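Local coordinates for protein peptide chain release factor RF2 (Thermus thermophilus, PDB 2IHR) that directs termination of translation at the stop codons UGA and UAA, releasing the finished peptide through its GGQ motif, at residues E183-L189 with T203-E209. Sequence-based numbering, arbitrary orientation.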
loop_
_atom_site.group_PDB
_atom_site.type_symbol
_atom_site.label_atom_id
_atom_site.label_comp_id
_atom_site.label_asym_id
_atom_site.label_seq_id
_atom_site.Cartn_x
_atom_site.Cartn_y
_atom_site.Cartn_z
ATOM N N GLU A 183 -5.931 1.776 -0.320
ATOM C CA GLU A 183 -6.945 0.942 -0.921
ATOM C C GLU A 183 -7.665 0.111 0.130
ATOM O O GLU A 183 -8.716 -0.493 -0.121
ATOM C CB GLU A 183 -6.262 0.023 -1.948
ATOM C CG GLU A 183 -5.754 0.750 -3.178
ATOM C CD GLU A 183 -6.886 1.319 -4.043
ATOM O OE1 GLU A 183 -7.702 0.512 -4.578
ATOM O OE2 GLU A 183 -6.954 2.571 -4.175
ATOM N N ALA A 184 -7.065 0.033 1.310
ATOM C CA ALA A 184 -7.674 -0.714 2.391
ATOM C C ALA A 184 -9.045 -0.069 2.709
ATOM O O ALA A 184 -9.172 1.140 2.836
ATOM C CB ALA A 184 -6.771 -0.663 3.562
ATOM N N GLY A 185 -10.080 -0.875 2.809
ATOM C CA GLY A 185 -11.391 -0.334 3.092
ATOM C C GLY A 185 -12.441 -1.219 2.478
ATOM O O GLY A 185 -12.124 -2.347 2.045
ATOM N N VAL A 186 -13.684 -0.741 2.435
ATOM C CA VAL A 186 -14.768 -1.530 1.849
ATOM C C VAL A 186 -15.077 -1.078 0.404
ATOM O O VAL A 186 -15.114 0.109 0.083
ATOM C CB VAL A 186 -16.050 -1.473 2.745
ATOM C CG1 VAL A 186 -17.163 -2.326 2.140
ATOM C CG2 VAL A 186 -15.722 -1.998 4.120
ATOM N N HIS A 187 -15.316 -2.033 -0.470
ATOM C CA HIS A 187 -15.550 -1.694 -1.852
ATOM C C HIS A 187 -16.927 -2.135 -2.256
ATOM O O HIS A 187 -17.305 -3.298 -2.031
ATOM C CB HIS A 187 -14.450 -2.368 -2.720
ATOM C CG HIS A 187 -13.082 -1.785 -2.515
ATOM N ND1 HIS A 187 -12.457 -0.995 -3.452
ATOM C CD2 HIS A 187 -12.208 -1.886 -1.479
ATOM C CE1 HIS A 187 -11.256 -0.647 -3.022
ATOM N NE2 HIS A 187 -11.081 -1.175 -1.822
ATOM N N ARG A 188 -17.701 -1.224 -2.852
ATOM C CA ARG A 188 -19.062 -1.580 -3.260
ATOM C C ARG A 188 -19.274 -1.715 -4.779
ATOM O O ARG A 188 -18.819 -0.870 -5.575
ATOM C CB ARG A 188 -20.050 -0.570 -2.695
ATOM C CG ARG A 188 -21.449 -0.859 -3.081
ATOM C CD ARG A 188 -22.396 0.088 -2.441
ATOM N NE ARG A 188 -22.325 1.408 -3.039
ATOM C CZ ARG A 188 -23.379 2.023 -3.568
ATOM N NH1 ARG A 188 -24.558 1.421 -3.559
ATOM N NH2 ARG A 188 -23.257 3.238 -4.097
ATOM N N LEU A 189 -19.993 -2.780 -5.144
ATOM C CA LEU A 189 -20.318 -3.133 -6.516
ATOM C C LEU A 189 -21.802 -3.080 -6.811
ATOM O O LEU A 189 -22.611 -3.662 -6.112
ATOM C CB LEU A 189 -19.815 -4.549 -6.815
ATOM C CG LEU A 189 -19.554 -5.031 -8.275
ATOM C CD1 LEU A 189 -20.569 -6.083 -8.630
ATOM C CD2 LEU A 189 -19.560 -3.906 -9.253
ATOM N N THR A 203 -26.350 -5.279 -5.165
ATOM C CA THR A 203 -25.368 -4.454 -4.513
ATOM C C THR A 203 -24.564 -5.475 -3.769
ATOM O O THR A 203 -25.135 -6.367 -3.167
ATOM C CB THR A 203 -26.039 -3.454 -3.588
ATOM O OG1 THR A 203 -26.952 -2.638 -4.362
ATOM C CG2 THR A 203 -24.995 -2.592 -2.920
ATOM N N SER A 204 -23.242 -5.369 -3.858
ATOM C CA SER A 204 -22.360 -6.345 -3.243
ATOM C C SER A 204 -21.229 -5.619 -2.583
ATOM O O SER A 204 -20.968 -4.448 -2.901
ATOM C CB SER A 204 -21.783 -7.271 -4.301
ATOM O OG SER A 204 -22.782 -8.041 -4.928
ATOM N N PHE A 205 -20.567 -6.291 -1.651
ATOM C CA PHE A 205 -19.452 -5.672 -0.942
ATOM C C PHE A 205 -18.378 -6.688 -0.723
ATOM O O PHE A 205 -18.638 -7.886 -0.749
ATOM C CB PHE A 205 -19.876 -5.166 0.443
ATOM C CG PHE A 205 -20.910 -4.090 0.396
ATOM C CD1 PHE A 205 -22.256 -4.414 0.187
ATOM C CD2 PHE A 205 -20.530 -2.752 0.426
ATOM C CE1 PHE A 205 -23.208 -3.419 -0.008
ATOM C CE2 PHE A 205 -21.469 -1.753 0.235
ATOM C CZ PHE A 205 -22.816 -2.090 0.013
ATOM N N ALA A 206 -17.170 -6.189 -0.509
ATOM C CA ALA A 206 -15.991 -7.009 -0.211
ATOM C C ALA A 206 -15.106 -5.999 0.478
ATOM O O ALA A 206 -15.157 -4.840 0.125
ATOM C CB ALA A 206 -15.336 -7.525 -1.484
ATOM N N GLY A 207 -14.348 -6.416 1.481
ATOM C CA GLY A 207 -13.445 -5.494 2.153
ATOM C C GLY A 207 -12.010 -5.862 1.770
ATOM O O GLY A 207 -11.726 -7.054 1.532
ATOM N N VAL A 208 -11.122 -4.863 1.715
ATOM C CA VAL A 208 -9.715 -5.061 1.332
ATOM C C VAL A 208 -8.804 -4.566 2.435
ATOM O O VAL A 208 -8.999 -3.457 2.916
ATOM C CB VAL A 208 -9.364 -4.245 0.004
ATOM C CG1 VAL A 208 -7.881 -4.263 -0.286
ATOM C CG2 VAL A 208 -10.115 -4.829 -1.200
ATOM N N GLU A 209 -7.828 -5.390 2.850
ATOM C CA GLU A 209 -6.844 -4.988 3.857
ATOM C C GLU A 209 -5.437 -5.057 3.301
ATOM O O GLU A 209 -5.116 -5.938 2.472
ATOM C CB GLU A 209 -6.890 -5.853 5.113
ATOM C CG GLU A 209 -7.203 -5.037 6.394
ATOM C CD GLU A 209 -6.343 -3.764 6.598
ATOM O OE1 GLU A 209 -6.770 -2.883 7.375
ATOM O OE2 GLU A 209 -5.253 -3.635 6.007
HETATM O O HOH W 1 -23.673 -6.360 -6.818
#
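The F205 ring has V186 CG1 at its edge, near the ring plane, while the aliphatic part of R188 runs alongside it, R188 CD 3.3 Å from F205 CZ. With R188 CG anti to the backbone N (chi1 179°) and the chain bent at chi3, the guanidinium plane is 23° from that of the F205 ring; T203 CG2 lies at the guanidinium edge, and R188 NE is hydrogen-bonded to S313 OG. On the other face of the sheet, the H187 ring meets V208 CG2 obliquely, 3.6 Å from H187 CD2. H187 NE2 donates a nearly straight hydrogen bond to E183 O (3.0 Å), in the ring plane, and H187 ND1 is hydrogen-bonded to Y314 OH, so both nitrogens fix the ring's rotation. Strands 185-190 and 201-213 form an antiparallel beta hairpin within the mixed sheet, with helix 127-145 packed against the face bearing H187, L189, S204 and A206. Six backbone bonds zip them together, among them V208 N to G185 O (2.7 Å) and H187 N to A206 O (2.9 Å). An alanine in place of H187 would probably leave E183 O and Y314 OH without their ring partner and V208 CG2 less well covered. G185, at phi 151°, calls for glycine, since a CB would jam against A184 O. Water 1 links L189 O to S204 OG.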